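Long-range contacts in UPF0062 protein MJ1593 (Methanocaldococcus jannaschii, PDB 2YX5), which is a hypothetical PurS protein, a small alpha/beta chain that packs with three further copies of itself into a four-subunit assembly: residues Thr5-Leu10 / Glu76-Lys81; Asn16-Thr21 / Val37-Met42. All blocks are in the same frame, centred on the assembly; numbering follows the deposited sequence.

Overall arrangement
Both contacts build on one antiparallel sheet, in which strand 2-10 is flanked by 34-47 and 73-81. Contact 1 joins the central strand to 73-81, whereas contact 2 sets the start of helix 17-28 against strand 34-47 on the other flank; their centres lie about 17 Å apart. Along the chain contact 2 is nested within the loop that contact 1 closes. The two meet directly: Ile8 N probably hydrogen-bonds to Lys41 O (3.0 Å), Lys9 CB packs on Tyr40 CD1 at 3.4 Å, and Leu10 CD1 reaches Asn16 CB at 3.7 Å. Contact 2 sits farther from the chain centre, where strand 34-47 pairs with another subunit.

Contact 1 of 2, residues Thr5-Leu10 / Glu76-Lys81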
loop_
_atom_site.group_PDB
_atom_site.type_symbol
_atom_site.label_atom_id
_atom_site.label_comp_id
_atom_site.label_asym_id
_atom_site.label_seq_id
_atom_site.Cartn_x
_atom_site.Cartn_y
_atom_site.Cartn_z
ATOM N N THR A 5 2.545 -0.950 18.942
ATOM C CA THR A 5 1.725 -0.530 17.834
ATOM C C THR A 5 2.369 0.686 17.167
ATOM O O THR A 5 2.584 1.712 17.816
ATOM C CB THR A 5 0.305 -0.204 18.324
ATOM O OG1 THR A 5 -0.263 -1.385 18.902
ATOM C CG2 THR A 5 -0.579 0.267 17.166
ATOM N N VAL A 6 2.707 0.562 15.882
ATOM C CA VAL A 6 3.303 1.684 15.169
ATOM C C VAL A 6 2.323 2.244 14.129
ATOM O O VAL A 6 1.883 1.522 13.239
ATOM C CB VAL A 6 4.603 1.273 14.451
ATOM C CG1 VAL A 6 5.300 2.497 13.852
ATOM C CG2 VAL A 6 5.516 0.579 15.415
ATOM N N ILE A 7 1.957 3.515 14.272
ATOM C CA ILE A 7 1.083 4.166 13.307
ATOM C C ILE A 7 1.992 5.052 12.487
ATOM O O ILE A 7 2.761 5.827 13.045
ATOM C CB ILE A 7 0.038 5.090 13.934
ATOM C CG1 ILE A 7 -1.051 4.291 14.629
ATOM C CG2 ILE A 7 -0.572 5.940 12.868
ATOM C CD1 ILE A 7 -0.606 3.687 15.926
ATOM N N ILE A 8 1.920 4.914 11.167
ATOM C CA ILE A 8 2.733 5.711 10.268
ATOM C C ILE A 8 1.842 6.479 9.298
ATOM O O ILE A 8 0.960 5.908 8.666
ATOM C CB ILE A 8 3.673 4.848 9.455
ATOM C CG1 ILE A 8 4.595 4.073 10.392
ATOM C CG2 ILE A 8 4.468 5.729 8.505
ATOM C CD1 ILE A 8 5.641 3.222 9.673
ATOM N N LYS A 9 2.080 7.779 9.194
ATOM C CA LYS A 9 1.305 8.633 8.308
ATOM C C LYS A 9 2.253 9.559 7.543
ATOM O O LYS A 9 3.465 9.571 7.780
ATOM C CB LYS A 9 0.314 9.474 9.135
ATOM C CG LYS A 9 0.982 10.090 10.360
ATOM C CD LYS A 9 0.056 10.977 11.175
ATOM C CE LYS A 9 0.768 11.559 12.417
ATOM N NZ LYS A 9 1.143 10.535 13.448
ATOM N N LEU A 10 1.700 10.323 6.613
ATOM C CA LEU A 10 2.508 11.270 5.871
ATOM C C LEU A 10 2.719 12.462 6.799
ATOM O O LEU A 10 1.912 12.695 7.704
ATOM C CB LEU A 10 1.781 11.732 4.614
ATOM C CG LEU A 10 1.632 10.728 3.482
ATOM C CD1 LEU A 10 0.913 11.377 2.296
ATOM C CD2 LEU A 10 2.999 10.242 3.076
ATOM N N GLU A 76 3.958 7.229 15.335
ATOM C CA GLU A 76 3.768 7.200 16.771
ATOM C C GLU A 76 3.753 5.761 17.256
ATOM O O GLU A 76 3.303 4.870 16.543
ATOM C CB GLU A 76 2.500 7.943 17.182
ATOM C CG GLU A 76 1.253 7.636 16.397
ATOM C CD GLU A 76 0.045 8.413 16.927
ATOM O OE1 GLU A 76 -0.337 8.182 18.103
ATOM O OE2 GLU A 76 -0.515 9.251 16.170
ATOM N N ILE A 77 4.257 5.548 18.476
ATOM C CA ILE A 77 4.376 4.217 19.069
ATOM C C ILE A 77 3.687 3.978 20.416
ATOM O O ILE A 77 3.920 4.692 21.392
ATOM C CB ILE A 77 5.877 3.856 19.240
ATOM C CG1 ILE A 77 6.609 4.053 17.904
ATOM C CG2 ILE A 77 6.023 2.429 19.750
ATOM C CD1 ILE A 77 8.094 4.306 18.055
ATOM N N LYS A 78 2.856 2.949 20.462
ATOM C CA LYS A 78 2.152 2.558 21.676
ATOM C C LYS A 78 2.659 1.161 22.035
ATOM O O LYS A 78 2.733 0.285 21.176
ATOM C CB LYS A 78 0.644 2.520 21.425
ATOM C CG LYS A 78 0.080 3.855 20.953
ATOM C CD LYS A 78 -1.197 3.700 20.116
ATOM C CE LYS A 78 -1.605 5.037 19.485
ATOM N NZ LYS A 78 -2.768 4.913 18.565
ATOM N N VAL A 79 3.026 0.959 23.294
ATOM C CA VAL A 79 3.526 -0.341 23.738
ATOM C C VAL A 79 2.655 -0.868 24.876
ATOM O O VAL A 79 2.473 -0.199 25.891
ATOM C CB VAL A 79 5.010 -0.242 24.221
ATOM C CG1 VAL A 79 5.490 -1.579 24.746
ATOM C CG2 VAL A 79 5.892 0.215 23.088
ATOM N N GLU A 80 2.098 -2.055 24.687
ATOM C CA GLU A 80 1.274 -2.671 25.707
ATOM C C GLU A 80 1.873 -4.005 26.076
ATOM O O GLU A 80 2.278 -4.763 25.193
ATOM C CB GLU A 80 -0.137 -2.907 25.193
ATOM C CG GLU A 80 -0.945 -1.659 24.949
ATOM C CD GLU A 80 -2.343 -1.996 24.476
ATOM O OE1 GLU A 80 -2.456 -2.717 23.458
ATOM O OE2 GLU A 80 -3.322 -1.548 25.124
ATOM N N LYS A 81 1.941 -4.294 27.370
ATOM C CA LYS A 81 2.471 -5.582 27.802
ATOM C C LYS A 81 1.385 -6.629 27.641
ATOM O O LYS A 81 0.234 -6.412 28.037
ATOM C CB LYS A 81 2.905 -5.559 29.266
ATOM C CG LYS A 81 3.241 -6.958 29.790
ATOM C CD LYS A 81 3.849 -6.944 31.182
ATOM C CE LYS A 81 4.113 -8.359 31.664
ATOM N NZ LYS A 81 4.968 -9.116 30.701
#
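The flat carboxylate of Glu76 is met at one oxygen, OE2, by the ammonium of Lys9: NZ lies 3.4 Å from OE2, a salt bridge with only a weak hydrogen bond, and the two side chains cross at about a right angle. Thr5 and Ile7 are joined to Lys78 and Glu76 by four backbone hydrogen bonds between the strands. The shortest runs from Thr5 N to Lys78 O at 2.6 Å, nearly straight at 171°; Glu76 N to Ile7 O, at 2.9 Å, is more bent (153°). Between these two hydrogen-bonded pairs sits the non-hydrogen-bonded pair Val6 and Ile77, where Ile77 CA comes 3.3 Å from Thr5 O in a CA-H...O contact.

One face of the ladder carries Val6 and Ile77, whose CG2 and CG1 touch only loosely, and helix 52-67 covers it, with Cys63 against Val6 and Val59 against Ile77. Thr5, Ile7, Glu76 and Lys78 share the other face. There Glu76 holds its CG between the backbone N and the carbonyl carbon (chi1 47°), which lays CG 3.7 Å from Ile7 CB. Lys78 stretches out and brings NZ to 3.6 Å from Ile7 CD1, while its CB packs beside Thr5 CB at 4.1 Å. The aliphatic carbons of Glu76 and Lys78 thus lie against Ile7 and Thr5, on a face whose Glu76 and Lys78 are exposed.

Closing the chain's final strand onto its first in this way adds the third strand to this chain's antiparallel sheet, order 34-47, 2-10, 73-81, consistent with its PurS family.

Contact 2 of 2, residues Asn16-Thr21 / Val37-Met42; sequences NPEGRT and VQTYKM
Asn16 reaches strand 37-42 from the N-cap position of helix 17-28, its amide plane turned 77° from that of Gln38 and its side chain crossing that of Thr39 at about a right angle. This is a helix N-cap tied to a beta strand: one amide caps the helix through its oxygen and grips the strand through its nitrogen. ND2 sends its two hydrogens to separate acceptors. One goes to Thr39 OG1 at 2.8 Å, which lies in the amide plane of Asn16. The other goes to Gln38 OE1 at 3.1 Å, a straighter bond that enters almost in line with the Gln38 carbonyl. Gln38 OE1 has a second donor in Thr39 N, which sits above the carbonyl plane, and so bridges the cap to the strand backbone.

Glu18 runs obliquely past Thr39, with CD 3.8 Å from the methyl CG2. Beyond the two segments, Glu18 OE1 makes a long, weak ion pair with Lys41 of the third subunit; residues 37-42 form an antiparallel ladder with that chain, carrying the sheet across the interface. Nearer the start of strand segment 37-42, the helix backbone itself touches the strand. Gly19 and Gln38 bring their CA atoms to 4.6 Å, and Gly19 O rests 3.6 Å from Val37 CB.

Asn16 OD1 meanwhile accepts from Glu18 N, 3.2 Å away and above the carbonyl plane. At the centre Thr39 OG1, placed between backbone N and carbonyl carbon (chi1 56°), takes the Asn16 hydrogen and passes its own, weakly, to Glu18 OE1 at 3.0 Å.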
loop_
_atom_site.group_PDB
_atom_site.type_symbol
_atom_site.label_atom_id
_atom_site.label_comp_id
_atom_site.label_asym_id
_atom_site.label_seq_id
_atom_site.Cartn_x
_atom_site.Cartn_y
_atom_site.Cartn_z
ATOM N N ASN A 16 -2.542 13.720 0.874
ATOM C CA ASN A 16 -2.526 12.286 0.672
ATOM C C ASN A 16 -3.549 11.848 -0.374
ATOM O O ASN A 16 -4.767 11.832 -0.136
ATOM C CB ASN A 16 -2.773 11.578 2.015
ATOM C CG ASN A 16 -2.858 10.059 1.887
ATOM O OD1 ASN A 16 -2.277 9.448 0.983
ATOM N ND2 ASN A 16 -3.573 9.443 2.819
ATOM N N PRO A 17 -3.049 11.481 -1.555
ATOM C CA PRO A 17 -3.872 11.026 -2.677
ATOM C C PRO A 17 -4.835 9.900 -2.281
ATOM O O PRO A 17 -5.960 9.838 -2.781
ATOM C CB PRO A 17 -2.832 10.561 -3.699
ATOM C CG PRO A 17 -1.664 11.475 -3.420
ATOM C CD PRO A 17 -1.618 11.497 -1.909
ATOM N N GLU A 18 -4.400 9.010 -1.388
ATOM C CA GLU A 18 -5.276 7.910 -0.993
ATOM C C GLU A 18 -6.509 8.450 -0.245
ATOM O O GLU A 18 -7.634 8.089 -0.560
ATOM C CB GLU A 18 -4.552 6.889 -0.111
ATOM C CG GLU A 18 -5.327 5.562 -0.011
ATOM C CD GLU A 18 -4.761 4.623 1.044
ATOM O OE1 GLU A 18 -3.650 4.925 1.549
ATOM O OE2 GLU A 18 -5.412 3.590 1.365
ATOM N N GLY A 19 -6.280 9.340 0.713
ATOM C CA GLY A 19 -7.393 9.882 1.464
ATOM C C GLY A 19 -8.370 10.613 0.562
ATOM O O GLY A 19 -9.603 10.385 0.608
ATOM N N ARG A 20 -7.815 11.488 -0.270
ATOM C CA ARG A 20 -8.619 12.264 -1.191
ATOM C C ARG A 20 -9.432 11.373 -2.118
ATOM O O ARG A 20 -10.605 11.628 -2.372
ATOM C CB ARG A 20 -7.714 13.196 -1.985
ATOM C CG ARG A 20 -7.051 14.230 -1.081
ATOM C CD ARG A 20 -5.749 14.724 -1.665
ATOM N NE ARG A 20 -5.929 15.209 -3.026
ATOM C CZ ARG A 20 -6.513 16.362 -3.348
ATOM N NH1 ARG A 20 -6.983 17.167 -2.397
ATOM N NH2 ARG A 20 -6.614 16.713 -4.628
ATOM N N THR A 21 -8.814 10.301 -2.585
ATOM C CA THR A 21 -9.478 9.385 -3.490
ATOM C C THR A 21 -10.632 8.678 -2.821
ATOM O O THR A 21 -11.715 8.540 -3.390
ATOM C CB THR A 21 -8.493 8.337 -4.008
ATOM O OG1 THR A 21 -7.439 9.013 -4.686
ATOM C CG2 THR A 21 -9.175 7.355 -4.963
ATOM N N VAL A 37 -11.458 12.111 4.614
ATOM C CA VAL A 37 -10.874 10.798 4.883
ATOM C C VAL A 37 -9.357 10.883 5.015
ATOM O O VAL A 37 -8.720 11.673 4.346
ATOM C CB VAL A 37 -11.202 9.785 3.783
ATOM C CG1 VAL A 37 -10.425 8.493 4.049
ATOM C CG2 VAL A 37 -12.714 9.536 3.722
ATOM N N GLN A 38 -8.786 10.073 5.889
ATOM C CA GLN A 38 -7.348 10.071 6.080
ATOM C C GLN A 38 -6.959 8.607 6.229
ATOM O O GLN A 38 -7.763 7.819 6.710
ATOM C CB GLN A 38 -6.961 10.864 7.339
ATOM C CG GLN A 38 -5.927 11.987 7.092
ATOM C CD GLN A 38 -4.571 11.489 6.516
ATOM O OE1 GLN A 38 -4.510 10.922 5.411
ATOM N NE2 GLN A 38 -3.484 11.717 7.267
ATOM N N THR A 39 -5.753 8.240 5.798
ATOM C CA THR A 39 -5.302 6.858 5.896
ATOM C C THR A 39 -3.941 6.720 6.560
ATOM O O THR A 39 -3.115 7.620 6.510
ATOM C CB THR A 39 -5.289 6.172 4.516
ATOM O OG1 THR A 39 -4.489 6.926 3.609
ATOM C CG2 THR A 39 -6.701 6.077 3.962
ATOM N N TYR A 40 -3.725 5.566 7.181
ATOM C CA TYR A 40 -2.508 5.284 7.932
ATOM C C TYR A 40 -2.140 3.835 7.783
ATOM O O TYR A 40 -2.971 2.987 7.472
ATOM C CB TYR A 40 -2.744 5.503 9.428
ATOM C CG TYR A 40 -3.379 6.804 9.782
ATOM C CD1 TYR A 40 -2.605 7.954 9.905
ATOM C CD2 TYR A 40 -4.760 6.905 9.967
ATOM C CE1 TYR A 40 -3.179 9.189 10.205
ATOM C CE2 TYR A 40 -5.357 8.140 10.269
ATOM C CZ TYR A 40 -4.556 9.285 10.387
ATOM O OH TYR A 40 -5.098 10.529 10.672
ATOM N N LYS A 41 -0.886 3.544 8.049
ATOM C CA LYS A 41 -0.456 2.173 8.000
ATOM C C LYS A 41 -0.307 1.797 9.475
ATOM O O LYS A 41 0.285 2.531 10.267
ATOM C CB LYS A 41 0.882 2.030 7.260
ATOM C CG LYS A 41 1.227 0.588 6.851
ATOM C CD LYS A 41 0.144 0.051 5.905
ATOM C CE LYS A 41 0.320 -1.414 5.520
ATOM N NZ LYS A 41 -0.978 -1.927 4.962
ATOM N N MET A 42 -0.891 0.683 9.854
ATOM C CA MET A 42 -0.755 0.251 11.215
ATOM C C MET A 42 0.163 -0.961 11.218
ATOM O O MET A 42 -0.026 -1.886 10.449
ATOM C CB MET A 42 -2.115 -0.090 11.816
ATOM C CG MET A 42 -2.019 -0.475 13.294
ATOM S SD MET A 42 -3.579 -0.393 14.247
ATOM C CE MET A 42 -4.091 -2.164 14.234
#